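Local structure of FACT complex subunit SPT16 (Ashbya gossypii, 6A8M) at residues A[134-139]-A[163-168]; A[182-187]-A[296-301]; A[309-314]-A[404-409]. The protein probably acts in the FACT complex as a histone chaperone that destabilises and restores nucleosomes during transcription, with roles in DNA replication and repair. All blocks are in the same frame, centred on the assembly; numbering follows the deposited sequence.

The three contacts follow one another along the chain. Contact 1 belongs to the N-terminal lobe, where it pairs strand 131-134 with the outermost strand 162-165 of the mixed sheet. Contacts 2 and 3 involve the part related to M24 peptidases: in contact 2 the long helix 179-208 packs on strand 298-308, and in contact 3 the start of helix 312-332 meets the end of strand 394-405. Centres of contacts 1 and 2 lie about 25 Å apart, those of 2 and 3 about 37 Å, and those of 1 and 3 about 47 Å, on opposite sides of the chain's centre. Contact 2 is buried, the other two are superficial. No metal or ligand takes part in any of them.

Contact 1 (A[134-139]-A[163-168]); sequences LATKDS and GVDVSL
Gly163 meets Leu134 through its CA, which lies 3.9 Å from Leu134 CD1. Val164 contributes its backbone: Leu134 N donates to Val164 O at 2.8 Å, with an N-H...O angle of 163°. This is one half of a parallel bridge between strands 131-134 and 162-165, the latter an outermost strand of the six-stranded mixed sheet of the N-terminal lobe.

Asp165, bridged to Leu134, makes most of the polar bonds. Its CG is anti to the backbone N (chi1 -171°), and its side chain passes slantwise across that of Thr136. OD1 takes two donors from that one residue. Thr136 N approaches nearly in line with the C-O bond of Asp165 OD1, at 3.1 Å. Thr136 OG1 donates to Asp165 OD1 as well, but the modelled 2.4 Å is very short and its exact length is doubtful. OD2 serves the other direction: Ser167 N reaches Asp165 OD2 at 2.9 Å from above the carboxylate plane, 53° out of it, forming an Asx turn. Water 1 also donates to OD2 and accepts from Lys137 NZ, relaying the lysine to the aspartate.

Val166 completes the bridge, its N donating to Leu134 O at 3.2 Å, while Val166 CG2 packs 3.5 Å from Leu134 O. It occupies the N-cap position of helix 167-174, and its side chain also touches Phe35 of strand 32-37.

Chemically, one carboxylate ties two local structures together. OD1 holds Thr136, the second residue of the type I turn 135-138 after strand 131-134, and OD2 holds the first helical residue after strand 162-165. The two backbone N-H groups and the water would be expected to stabilise Asp165 as an anion.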
ATOM      1  N   LEU A 134       8.957   9.540  15.990  1.00 17.67           N
ATOM      2  CA  LEU A 134       7.548   9.274  16.219  1.00 17.86           C
ATOM      3  C   LEU A 134       6.819   9.195  14.885  1.00 17.00           C
ATOM      4  O   LEU A 134       7.252   9.784  13.895  1.00 17.98           O
ATOM      5  CB  LEU A 134       6.898  10.374  17.064  1.00 19.12           C
ATOM      6  CG  LEU A 134       7.472  10.638  18.452  1.00 21.56           C
ATOM      7  CD1 LEU A 134       6.778  11.849  19.022  1.00 22.33           C
ATOM      8  CD2 LEU A 134       7.240   9.429  19.325  1.00 21.54           C
ATOM      9  N   ALA A 135       5.706   8.457  14.874  1.00 16.03           N
ATOM     10  CA  ALA A 135       4.752   8.503  13.760  1.00 16.87           C
ATOM     11  C   ALA A 135       3.783   9.644  14.058  1.00 20.01           C
ATOM     12  O   ALA A 135       2.734   9.460  14.683  1.00 19.37           O
ATOM     13  CB  ALA A 135       4.060   7.150  13.589  1.00 16.57           C
ATOM     14  N   THR A 136       4.159  10.854  13.625  1.00 18.88           N
ATOM     15  CA  THR A 136       3.531  12.057  14.173  1.00 22.13           C
ATOM     16  C   THR A 136       2.104  12.244  13.675  1.00 25.06           C
ATOM     17  O   THR A 136       1.311  12.914  14.349  1.00 26.92           O
ATOM     18  CB  THR A 136       4.370  13.310  13.858  1.00 21.83           C
ATOM     19  OG1 THR A 136       4.562  13.448  12.442  1.00 22.01           O
ATOM     20  CG2 THR A 136       5.740  13.218  14.526  1.00 23.78           C
ATOM     21  N   LYS A 137       1.746  11.637  12.549  1.00 24.09           N
ATOM     22  CA  LYS A 137       0.422  11.836  11.971  1.00 25.03           C
ATOM     23  C   LYS A 137      -0.577  10.754  12.356  1.00 25.03           C
ATOM     24  O   LYS A 137      -1.757  10.882  12.016  1.00 26.41           O
ATOM     25  CB  LYS A 137       0.519  11.916  10.447  1.00 28.51           C
ATOM     26  CG  LYS A 137       1.565  12.916   9.977  1.00 34.45           C
ATOM     27  CD  LYS A 137       1.310  14.289  10.563  1.00 39.49           C
ATOM     28  CE  LYS A 137       2.458  15.237  10.253  1.00 43.05           C
ATOM     29  NZ  LYS A 137       2.876  15.106   8.834  1.00 44.14           N
ATOM     30  N   ASP A 138      -0.149   9.709  13.061  1.00 22.23           N
ATOM     31  CA  ASP A 138      -1.059   8.620  13.397  1.00 20.73           C
ATOM     32  C   ASP A 138      -2.041   9.019  14.492  1.00 21.48           C
ATOM     33  O   ASP A 138      -1.747   9.839  15.368  1.00 23.19           O
ATOM     34  CB  ASP A 138      -0.288   7.390  13.866  1.00 19.62           C
ATOM     35  CG  ASP A 138       0.466   6.692  12.748  1.00 20.45           C
ATOM     36  OD1 ASP A 138       0.533   7.206  11.610  1.00 19.95           O
ATOM     37  OD2 ASP A 138       0.999   5.603  13.027  1.00 18.18           O
ATOM     38  N   SER A 139      -3.212   8.396  14.466  1.00 22.35           N
ATOM     39  CA  SER A 139      -4.227   8.673  15.474  1.00 23.15           C
ATOM     40  C   SER A 139      -4.926   7.378  15.845  1.00 21.72           C
ATOM     41  O   SER A 139      -5.377   6.643  14.959  1.00 23.18           O
ATOM     42  CB  SER A 139      -5.245   9.702  14.967  1.00 29.84           C
ATOM     43  OG  SER A 139      -6.308   9.859  15.894  1.00 32.91           O
ATOM     44  N   GLY A 163       9.862  15.757  19.214  1.00 34.31           N
ATOM     45  CA  GLY A 163       9.393  14.669  18.375  1.00 31.05           C
ATOM     46  C   GLY A 163       9.799  14.875  16.927  1.00 28.80           C
ATOM     47  O   GLY A 163       9.732  15.980  16.383  1.00 29.41           O
ATOM     48  N   VAL A 164      10.234  13.792  16.295  1.00 24.14           N
ATOM     49  CA  VAL A 164      10.784  13.841  14.949  1.00 22.54           C
ATOM     50  C   VAL A 164       9.986  12.866  14.102  1.00 21.66           C
ATOM     51  O   VAL A 164       9.964  11.672  14.403  1.00 20.19           O
ATOM     52  CB  VAL A 164      12.277  13.482  14.939  1.00 25.14           C
ATOM     53  CG1 VAL A 164      12.758  13.282  13.526  1.00 28.44           C
ATOM     54  CG2 VAL A 164      13.103  14.573  15.664  1.00 28.68           C
ATOM     55  N   ASP A 165       9.332  13.356  13.052  1.00 20.50           N
ATOM     56  CA  ASP A 165       8.573  12.425  12.224  1.00 20.15           C
ATOM     57  C   ASP A 165       9.514  11.513  11.447  1.00 19.43           C
ATOM     58  O   ASP A 165      10.541  11.955  10.927  1.00 21.00           O
ATOM     59  CB  ASP A 165       7.664  13.140  11.242  1.00 21.81           C
ATOM     60  CG  ASP A 165       6.734  12.174  10.552  1.00 23.61           C
ATOM     61  OD1 ASP A 165       5.712  11.794  11.171  1.00 27.20           O
ATOM     62  OD2 ASP A 165       7.056  11.759   9.423  1.00 23.52           O
ATOM     63  N   VAL A 166       9.160  10.230  11.361  1.00 17.78           N
ATOM     64  CA  VAL A 166      10.074   9.283  10.734  1.00 18.40           C
ATOM     65  C   VAL A 166       9.453   8.652   9.486  1.00 16.67           C
ATOM     66  O   VAL A 166       9.860   7.568   9.070  1.00 16.08           O
ATOM     67  CB  VAL A 166      10.527   8.202  11.743  1.00 19.96           C
ATOM     68  CG1 VAL A 166      11.303   8.825  12.882  1.00 23.43           C
ATOM     69  CG2 VAL A 166       9.318   7.422  12.290  1.00 19.78           C
ATOM     70  N   SER A 167       8.499   9.342   8.842  1.00 16.31           N
ATOM     71  CA  SER A 167       7.847   8.752   7.668  1.00 18.46           C
ATOM     72  C   SER A 167       8.847   8.434   6.562  1.00 16.49           C
ATOM     73  O   SER A 167       8.795   7.358   5.963  1.00 16.49           O
ATOM     74  CB  SER A 167       6.756   9.676   7.130  1.00 20.83           C
ATOM     75  OG  SER A 167       5.591   9.576   7.926  1.00 22.44           O
ATOM     76  N   LEU A 168       9.740   9.377   6.237  1.00 17.40           N
ATOM     77  CA  LEU A 168      10.665   9.110   5.139  1.00 17.91           C
ATOM     78  C   LEU A 168      11.581   7.952   5.487  1.00 15.76           C
ATOM     79  O   LEU A 168      11.856   7.088   4.643  1.00 16.40           O
ATOM     80  CB  LEU A 168      11.489  10.360   4.808  1.00 18.75           C
ATOM     81  CG  LEU A 168      12.623  10.196   3.782  1.00 21.34           C
ATOM     82  CD1 LEU A 168      12.089   9.781   2.409  1.00 21.24           C
ATOM     83  CD2 LEU A 168      13.439  11.485   3.642  1.00 22.93           C
TER
HETATM   84  O   HOH W   1       4.402  12.510   8.068  1.00 44.36           O

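Contact 2 (A[182-187]-A[296-301]); sequences QAYLQV and KNYCSN
Tyr184 OH has two polar partners: Lys296 NZ donates to it at 3.2 Å, and it is hydrogen-bonded to Glu247 OE2. Glu247 also forms a salt bridge with the lysine through OE1, closing a three-membered polar network.

The aliphatic part of Lys296 reaches that hydroxyl across the tyrosine ring. Lys296 CD sits over one face, 3.9 Å from the Tyr184 ring centroid and 27° off the normal, a CH-pi contact displaced toward the rim near CE1 and CZ. The bend at chi3 (82°) then places Lys296 CE 3.7 Å from Tyr184 OH.

Further toward the backbone, Tyr184 CB packs 3.7 Å from Tyr298 CD1. The two rings have centroids 5.8 Å apart and planes inclined by 34°, an oblique pairing. Leu185 also packs on the Tyr298 stem, the two side chains crossing at about a right angle, with Leu185 CD2 3.8 Å from Tyr298 CB. The same methyl, Leu185 CD2, lies 3.1 Å from Cys299 O, a buried carbonyl for which the model offers no hydrogen-bonding partner.

Tyr298 OH is hydrogen-bonded to Glu181, a turn earlier on the helix. The long helix 179-208, leading into the M24-like (pita-bread) domain, thus lies against the beginning of its sheet strand 298-308, with Leu185 also touching Gln422 of strand 412-424, and Cys299 touching Arg294 of the antiparallel neighbour 285-295.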
ATOM      1  N   GLN A 182       7.502 -10.679  -1.689  1.00 14.71           N
ATOM      2  CA  GLN A 182       7.249 -10.703  -3.123  1.00 15.24           C
ATOM      3  C   GLN A 182       6.208 -11.775  -3.470  1.00 14.15           C
ATOM      4  O   GLN A 182       5.345 -11.543  -4.321  1.00 15.17           O
ATOM      5  CB  GLN A 182       8.558 -10.908  -3.886  1.00 16.64           C
ATOM      6  CG  GLN A 182       9.528  -9.704  -3.769  1.00 12.45           C
ATOM      7  CD  GLN A 182      10.687  -9.837  -4.715  1.00 15.01           C
ATOM      8  OE1 GLN A 182      10.543 -10.390  -5.810  1.00 17.74           O
ATOM      9  NE2 GLN A 182      11.847  -9.309  -4.321  1.00 16.56           N
ATOM     10  N   ALA A 183       6.222 -12.908  -2.757  1.00 15.32           N
ATOM     11  CA  ALA A 183       5.209 -13.936  -2.982  1.00 14.88           C
ATOM     12  C   ALA A 183       3.825 -13.424  -2.596  1.00 14.10           C
ATOM     13  O   ALA A 183       2.862 -13.588  -3.352  1.00 14.05           O
ATOM     14  CB  ALA A 183       5.557 -15.206  -2.200  1.00 16.27           C
ATOM     15  N   TYR A 184       3.709 -12.758  -1.443  1.00 12.96           N
ATOM     16  CA  TYR A 184       2.397 -12.234  -1.065  1.00 14.36           C
ATOM     17  C   TYR A 184       1.902 -11.206  -2.073  1.00 13.47           C
ATOM     18  O   TYR A 184       0.699 -11.139  -2.357  1.00 13.70           O
ATOM     19  CB  TYR A 184       2.434 -11.630   0.335  1.00 14.64           C
ATOM     20  CG  TYR A 184       2.785 -12.627   1.421  1.00 13.97           C
ATOM     21  CD1 TYR A 184       2.375 -13.966   1.347  1.00 17.07           C
ATOM     22  CD2 TYR A 184       3.509 -12.216   2.535  1.00 14.79           C
ATOM     23  CE1 TYR A 184       2.713 -14.865   2.346  1.00 18.07           C
ATOM     24  CE2 TYR A 184       3.829 -13.101   3.554  1.00 17.29           C
ATOM     25  CZ  TYR A 184       3.431 -14.423   3.452  1.00 20.63           C
ATOM     26  OH  TYR A 184       3.773 -15.297   4.462  1.00 23.70           O
ATOM     27  N   LEU A 185       2.809 -10.374  -2.604  1.00 10.94           N
ATOM     28  CA  LEU A 185       2.417  -9.408  -3.627  1.00 11.07           C
ATOM     29  C   LEU A 185       1.952 -10.100  -4.907  1.00 14.12           C
ATOM     30  O   LEU A 185       1.050  -9.593  -5.590  1.00 14.72           O
ATOM     31  CB  LEU A 185       3.582  -8.453  -3.940  1.00 12.30           C
ATOM     32  CG  LEU A 185       3.838  -7.453  -2.819  1.00 11.32           C
ATOM     33  CD1 LEU A 185       5.255  -6.895  -2.972  1.00 11.12           C
ATOM     34  CD2 LEU A 185       2.859  -6.317  -2.877  1.00 13.14           C
ATOM     35  N   GLN A 186       2.544 -11.246  -5.259  1.00 13.01           N
ATOM     36  CA  GLN A 186       2.049 -11.953  -6.438  1.00 15.67           C
ATOM     37  C   GLN A 186       0.677 -12.569  -6.176  1.00 15.20           C
ATOM     38  O   GLN A 186      -0.187 -12.575  -7.060  1.00 16.19           O
ATOM     39  CB  GLN A 186       3.056 -13.019  -6.897  1.00 18.56           C
ATOM     40  CG  GLN A 186       2.574 -13.808  -8.121  1.00 23.27           C
ATOM     41  CD  GLN A 186       2.471 -12.975  -9.394  1.00 24.07           C
ATOM     42  OE1 GLN A 186       3.411 -12.942 -10.207  1.00 26.13           O
ATOM     43  NE2 GLN A 186       1.301 -12.342  -9.607  1.00 19.43           N
ATOM     44  N   VAL A 187       0.457 -13.107  -4.972  1.00 14.69           N
ATOM     45  CA  VAL A 187      -0.861 -13.643  -4.645  1.00 14.29           C
ATOM     46  C   VAL A 187      -1.891 -12.532  -4.723  1.00 15.38           C
ATOM     47  O   VAL A 187      -2.931 -12.667  -5.376  1.00 15.35           O
ATOM     48  CB  VAL A 187      -0.862 -14.292  -3.248  1.00 13.93           C
ATOM     49  CG1 VAL A 187      -2.277 -14.717  -2.860  1.00 15.53           C
ATOM     50  CG2 VAL A 187       0.062 -15.522  -3.206  1.00 14.95           C
ATOM     51  N   LYS A 296      -2.406 -10.985   2.969  1.00 12.13           N
ATOM     52  CA  LYS A 296      -1.555 -10.867   4.160  1.00 13.86           C
ATOM     53  C   LYS A 296      -0.947  -9.470   4.250  1.00 14.21           C
ATOM     54  O   LYS A 296       0.244  -9.301   4.540  1.00 15.62           O
ATOM     55  CB  LYS A 296      -0.480 -11.942   4.174  1.00 17.66           C
ATOM     56  CG  LYS A 296      -1.080 -13.323   4.386  1.00 21.78           C
ATOM     57  CD  LYS A 296      -0.003 -14.405   4.536  1.00 27.74           C
ATOM     58  CE  LYS A 296       0.544 -14.471   5.955  1.00 33.32           C
ATOM     59  NZ  LYS A 296       1.171 -15.817   6.227  1.00 36.80           N
ATOM     60  N   ASN A 297      -1.793  -8.474   4.000  1.00 12.10           N
ATOM     61  CA  ASN A 297      -1.580  -7.029   4.124  1.00 13.00           C
ATOM     62  C   ASN A 297      -0.776  -6.443   2.962  1.00 12.40           C
ATOM     63  O   ASN A 297      -0.582  -5.216   2.946  1.00 14.50           O
ATOM     64  CB  ASN A 297      -0.914  -6.632   5.453  1.00 14.58           C
ATOM     65  CG  ASN A 297      -1.668  -7.182   6.671  1.00 17.59           C
ATOM     66  OD1 ASN A 297      -1.102  -7.878   7.517  1.00 21.38           O
ATOM     67  ND2 ASN A 297      -2.949  -6.891   6.736  1.00 17.31           N
ATOM     68  N   TYR A 298      -0.347  -7.241   1.977  1.00 12.47           N
ATOM     69  CA  TYR A 298       0.422  -6.717   0.844  1.00 11.41           C
ATOM     70  C   TYR A 298      -0.524  -6.286  -0.277  1.00 13.42           C
ATOM     71  O   TYR A 298      -1.268  -7.108  -0.808  1.00 11.80           O
ATOM     72  CB  TYR A 298       1.456  -7.762   0.378  1.00 10.80           C
ATOM     73  CG  TYR A 298       2.555  -7.779   1.393  1.00 12.89           C
ATOM     74  CD1 TYR A 298       2.481  -8.620   2.516  1.00 14.26           C
ATOM     75  CD2 TYR A 298       3.624  -6.910   1.292  1.00 11.32           C
ATOM     76  CE1 TYR A 298       3.465  -8.557   3.501  1.00 13.98           C
ATOM     77  CE2 TYR A 298       4.634  -6.887   2.256  1.00 11.30           C
ATOM     78  CZ  TYR A 298       4.526  -7.691   3.354  1.00 13.04           C
ATOM     79  OH  TYR A 298       5.495  -7.595   4.321  1.00 15.73           O
ATOM     80  N   CYS A 299      -0.474  -4.992  -0.632  1.00 13.10           N
ATOM     81  CA  CYS A 299      -1.362  -4.382  -1.618  1.00 13.53           C
ATOM     82  C   CYS A 299      -0.901  -4.602  -3.052  1.00 12.04           C
ATOM     83  O   CYS A 299       0.297  -4.595  -3.356  1.00 11.83           O
ATOM     84  CB  CYS A 299      -1.458  -2.880  -1.397  1.00 13.37           C
ATOM     85  SG  CYS A 299      -2.108  -2.424   0.219  1.00 13.22           S
ATOM     86  N   SER A 300      -1.886  -4.720  -3.945  1.00  9.75           N
ATOM     87  CA  SER A 300      -1.703  -4.688  -5.392  1.00 10.25           C
ATOM     88  C   SER A 300      -2.782  -3.785  -5.982  1.00 11.22           C
ATOM     89  O   SER A 300      -3.731  -3.366  -5.300  1.00 11.43           O
ATOM     90  CB  SER A 300      -1.763  -6.091  -6.021  1.00 11.24           C
ATOM     91  OG  SER A 300      -3.019  -6.701  -5.754  1.00 14.15           O
ATOM     92  N   ASN A 301      -2.623  -3.467  -7.264  1.00 12.04           N
ATOM     93  CA  ASN A 301      -3.512  -2.520  -7.929  1.00 10.35           C
ATOM     94  C   ASN A 301      -3.577  -2.888  -9.400  1.00 12.01           C
ATOM     95  O   ASN A 301      -2.568  -3.301  -9.976  1.00 13.36           O
ATOM     96  CB  ASN A 301      -3.020  -1.066  -7.787  1.00 12.31           C
ATOM     97  CG  ASN A 301      -4.048  -0.080  -8.260  1.00 11.17           C
ATOM     98  OD1 ASN A 301      -5.191  -0.151  -7.821  1.00 11.94           O
ATOM     99  ND2 ASN A 301      -3.671   0.812  -9.197  1.00 11.60           N
TER

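Contact 3 (A[309-314]-A[404-409]); sequences DPSDEM and LKDSKT
Glu313 and Asp406 bring the backbones closest, their CA atoms 6.5 Å apart, where the first turn of helix 312-332 faces the loop leaving strand 394-405; the bonds across the gap all use side chains.

Glu313 reaches over with an extended chain beyond CG (chi2 172°) and takes hold of Ser407 with both oxygens. Ser407 N donates to Glu313 OE1 at 2.8 Å, on the syn side and 25° out of the carboxylate plane. Ser407 OG donates to Glu313 OE2, although the modelled 2.5 Å is very short and doubtful as a length. Ser407 OG in turn accepts from Lys408 NZ, whose ammonium stays 4.3 Å from Glu313 OE2, beyond a salt bridge.

Asp406 divides its oxygens. Asp406 OD1 accepts from Ser311 OG at 2.7 Å, on the anti side but tilted out of the carboxylate plane, and from water 2, which also accepts from Glu313 N. OD2 turns to its own loop: Thr409 N meets the anti lone pair of Asp406 OD2 at 3.0 Å, while Lys408 N comes to Asp406 OD2 from above the plane at 2.9 Å, making an Asx turn. Ser311, the N-cap, forms a capping box with Met314, whose N donates to OG, the same oxygen that donates to Asp406.

The Glu313 and Asp406 carboxylates stack with planes 24° apart, and Glu313 OE1 lies 3.6 Å from Asp406 OD1. Two like charges so close would repel if both are ionised. The hydroxyl, amide and water donors around them, with Lys408 nearby and the helix N-terminus close by, would be expected to offset that cost and let the acidic pair bind the helix start to the loop.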
ATOM      1  N   ASP A 309     -18.024   0.761 -28.326  1.00 19.87           N
ATOM      2  CA  ASP A 309     -18.174   1.433 -29.609  1.00 20.17           C
ATOM      3  C   ASP A 309     -17.289   2.682 -29.680  1.00 20.47           C
ATOM      4  O   ASP A 309     -17.772   3.774 -29.994  1.00 19.97           O
ATOM      5  CB  ASP A 309     -19.634   1.796 -29.846  1.00 25.31           C
ATOM      6  CG  ASP A 309     -20.505   0.577 -30.061  1.00 30.99           C
ATOM      7  OD1 ASP A 309     -20.111  -0.276 -30.874  1.00 31.75           O
ATOM      8  OD2 ASP A 309     -21.576   0.468 -29.426  1.00 33.84           O
ATOM      9  N   PRO A 310     -16.002   2.554 -29.377  1.00 19.54           N
ATOM     10  CA  PRO A 310     -15.139   3.739 -29.276  1.00 18.53           C
ATOM     11  C   PRO A 310     -14.962   4.451 -30.611  1.00 20.35           C
ATOM     12  O   PRO A 310     -14.988   3.835 -31.679  1.00 20.36           O
ATOM     13  CB  PRO A 310     -13.806   3.152 -28.802  1.00 16.43           C
ATOM     14  CG  PRO A 310     -13.811   1.775 -29.396  1.00 16.34           C
ATOM     15  CD  PRO A 310     -15.229   1.306 -29.223  1.00 18.69           C
ATOM     16  N   SER A 311     -14.745   5.765 -30.535  1.00 19.44           N
ATOM     17  CA  SER A 311     -14.335   6.519 -31.716  1.00 18.80           C
ATOM     18  C   SER A 311     -12.887   6.202 -32.091  1.00 19.43           C
ATOM     19  O   SER A 311     -12.126   5.635 -31.306  1.00 18.66           O
ATOM     20  CB  SER A 311     -14.442   8.011 -31.459  1.00 20.86           C
ATOM     21  OG  SER A 311     -13.373   8.389 -30.609  1.00 21.02           O
ATOM     22  N   ASP A 312     -12.495   6.604 -33.310  1.00 22.57           N
ATOM     23  CA  ASP A 312     -11.123   6.359 -33.754  1.00 21.29           C
ATOM     24  C   ASP A 312     -10.115   7.083 -32.873  1.00 21.56           C
ATOM     25  O   ASP A 312      -9.016   6.568 -32.624  1.00 22.19           O
ATOM     26  CB  ASP A 312     -10.930   6.785 -35.212  1.00 23.26           C
ATOM     27  CG  ASP A 312     -11.667   5.894 -36.190  1.00 29.37           C
ATOM     28  OD1 ASP A 312     -11.951   4.723 -35.844  1.00 31.51           O
ATOM     29  OD2 ASP A 312     -11.939   6.363 -37.316  1.00 32.76           O
ATOM     30  N   GLU A 313     -10.449   8.290 -32.401  1.00 21.78           N
ATOM     31  CA  GLU A 313      -9.498   8.961 -31.520  1.00 21.19           C
ATOM     32  C   GLU A 313      -9.356   8.222 -30.195  1.00 20.47           C
ATOM     33  O   GLU A 313      -8.254   8.162 -29.631  1.00 20.39           O
ATOM     34  CB  GLU A 313      -9.911  10.418 -31.299  1.00 22.82           C
ATOM     35  CG  GLU A 313      -9.749  11.270 -32.556  1.00 25.46           C
ATOM     36  CD  GLU A 313     -10.331  12.656 -32.419  1.00 28.60           C
ATOM     37  OE1 GLU A 313     -10.745  13.019 -31.296  1.00 26.62           O
ATOM     38  OE2 GLU A 313     -10.374  13.377 -33.448  1.00 30.81           O
ATOM     39  N   MET A 314     -10.443   7.627 -29.696  1.00 19.26           N
ATOM     40  CA  MET A 314     -10.341   6.854 -28.464  1.00 17.81           C
ATOM     41  C   MET A 314      -9.448   5.636 -28.646  1.00 18.46           C
ATOM     42  O   MET A 314      -8.598   5.353 -27.791  1.00 16.27           O
ATOM     43  CB  MET A 314     -11.726   6.426 -27.989  1.00 17.23           C
ATOM     44  CG  MET A 314     -12.584   7.568 -27.551  1.00 19.10           C
ATOM     45  SD  MET A 314     -14.252   7.012 -27.221  1.00 19.14           S
ATOM     46  CE  MET A 314     -15.095   8.586 -27.174  1.00 21.70           C
ATOM     47  N   LEU A 404     -10.539  14.741 -21.885  1.00 16.81           N
ATOM     48  CA  LEU A 404     -10.449  14.590 -23.325  1.00 18.09           C
ATOM     49  C   LEU A 404     -11.844  14.656 -23.927  1.00 18.92           C
ATOM     50  O   LEU A 404     -12.835  14.331 -23.272  1.00 17.49           O
ATOM     51  CB  LEU A 404      -9.789  13.257 -23.683  1.00 16.53           C
ATOM     52  CG  LEU A 404      -8.438  13.058 -22.998  1.00 18.43           C
ATOM     53  CD1 LEU A 404      -7.857  11.708 -23.373  1.00 18.24           C
ATOM     54  CD2 LEU A 404      -7.522  14.211 -23.426  1.00 18.67           C
ATOM     55  N   LYS A 405     -11.913  15.079 -25.191  1.00 19.37           N
ATOM     56  CA  LYS A 405     -13.151  15.040 -25.950  1.00 20.64           C
ATOM     57  C   LYS A 405     -12.855  14.564 -27.361  1.00 19.27           C
ATOM     58  O   LYS A 405     -11.844  14.950 -27.951  1.00 18.52           O
ATOM     59  CB  LYS A 405     -13.830  16.412 -26.021  1.00 23.91           C
ATOM     60  CG  LYS A 405     -14.313  16.956 -24.684  1.00 27.06           C
ATOM     61  CD  LYS A 405     -15.263  18.144 -24.887  1.00 31.42           C
ATOM     62  CE  LYS A 405     -15.372  18.991 -23.621  1.00 34.78           C
ATOM     63  NZ  LYS A 405     -15.765  18.176 -22.435  1.00 36.45           N
ATOM     64  N   ASP A 406     -13.727  13.728 -27.899  1.00 17.15           N
ATOM     65  CA  ASP A 406     -13.618  13.408 -29.317  1.00 17.82           C
ATOM     66  C   ASP A 406     -13.771  14.680 -30.148  1.00 19.49           C
ATOM     67  O   ASP A 406     -14.663  15.493 -29.900  1.00 19.89           O
ATOM     68  CB  ASP A 406     -14.678  12.389 -29.719  1.00 22.76           C
ATOM     69  CG  ASP A 406     -14.507  11.940 -31.141  1.00 24.05           C
ATOM     70  OD1 ASP A 406     -13.743  10.980 -31.359  1.00 26.03           O
ATOM     71  OD2 ASP A 406     -15.086  12.577 -32.044  1.00 24.58           O
ATOM     72  N   SER A 407     -12.874  14.876 -31.116  1.00 20.16           N
ATOM     73  CA  SER A 407     -12.858  16.145 -31.837  1.00 25.78           C
ATOM     74  C   SER A 407     -14.086  16.357 -32.717  1.00 27.59           C
ATOM     75  O   SER A 407     -14.393  17.509 -33.060  1.00 26.51           O
ATOM     76  CB  SER A 407     -11.599  16.239 -32.695  1.00 27.73           C
ATOM     77  OG  SER A 407     -11.719  15.418 -33.837  1.00 27.70           O
ATOM     78  N   LYS A 408     -14.789  15.293 -33.095  1.00 29.26           N
ATOM     79  CA  LYS A 408     -15.938  15.429 -33.985  1.00 34.47           C
ATOM     80  C   LYS A 408     -17.276  15.323 -33.265  1.00 32.96           C
ATOM     81  O   LYS A 408     -18.192  16.106 -33.553  1.00 34.91           O
ATOM     82  CB  LYS A 408     -15.868  14.379 -35.095  1.00 38.10           C
ATOM     83  CG  LYS A 408     -14.637  14.519 -35.976  1.00 38.70           C
ATOM     84  CD  LYS A 408     -14.475  15.956 -36.505  1.00 38.29           C
ATOM     85  CE  LYS A 408     -13.260  16.062 -37.418  1.00 39.26           C
ATOM     86  NZ  LYS A 408     -12.034  15.595 -36.715  1.00 39.11           N
ATOM     87  N   THR A 409     -17.415  14.381 -32.329  1.00 26.36           N
ATOM     88  CA  THR A 409     -18.661  14.238 -31.588  1.00 23.85           C
ATOM     89  C   THR A 409     -18.692  15.058 -30.308  1.00 21.71           C
ATOM     90  O   THR A 409     -19.768  15.221 -29.731  1.00 21.04           O
ATOM     91  CB  THR A 409     -18.897  12.777 -31.207  1.00 24.27           C
ATOM     92  OG1 THR A 409     -17.929  12.406 -30.223  1.00 23.21           O
ATOM     93  CG2 THR A 409     -18.760  11.857 -32.426  1.00 23.21           C
TER
HETATM   94  O   HOH W   2     -12.501   9.958 -33.633  1.00 22.18           O
HETATM   95  O   HOH W   3      -9.758  13.014 -28.786  1.00 22.73           O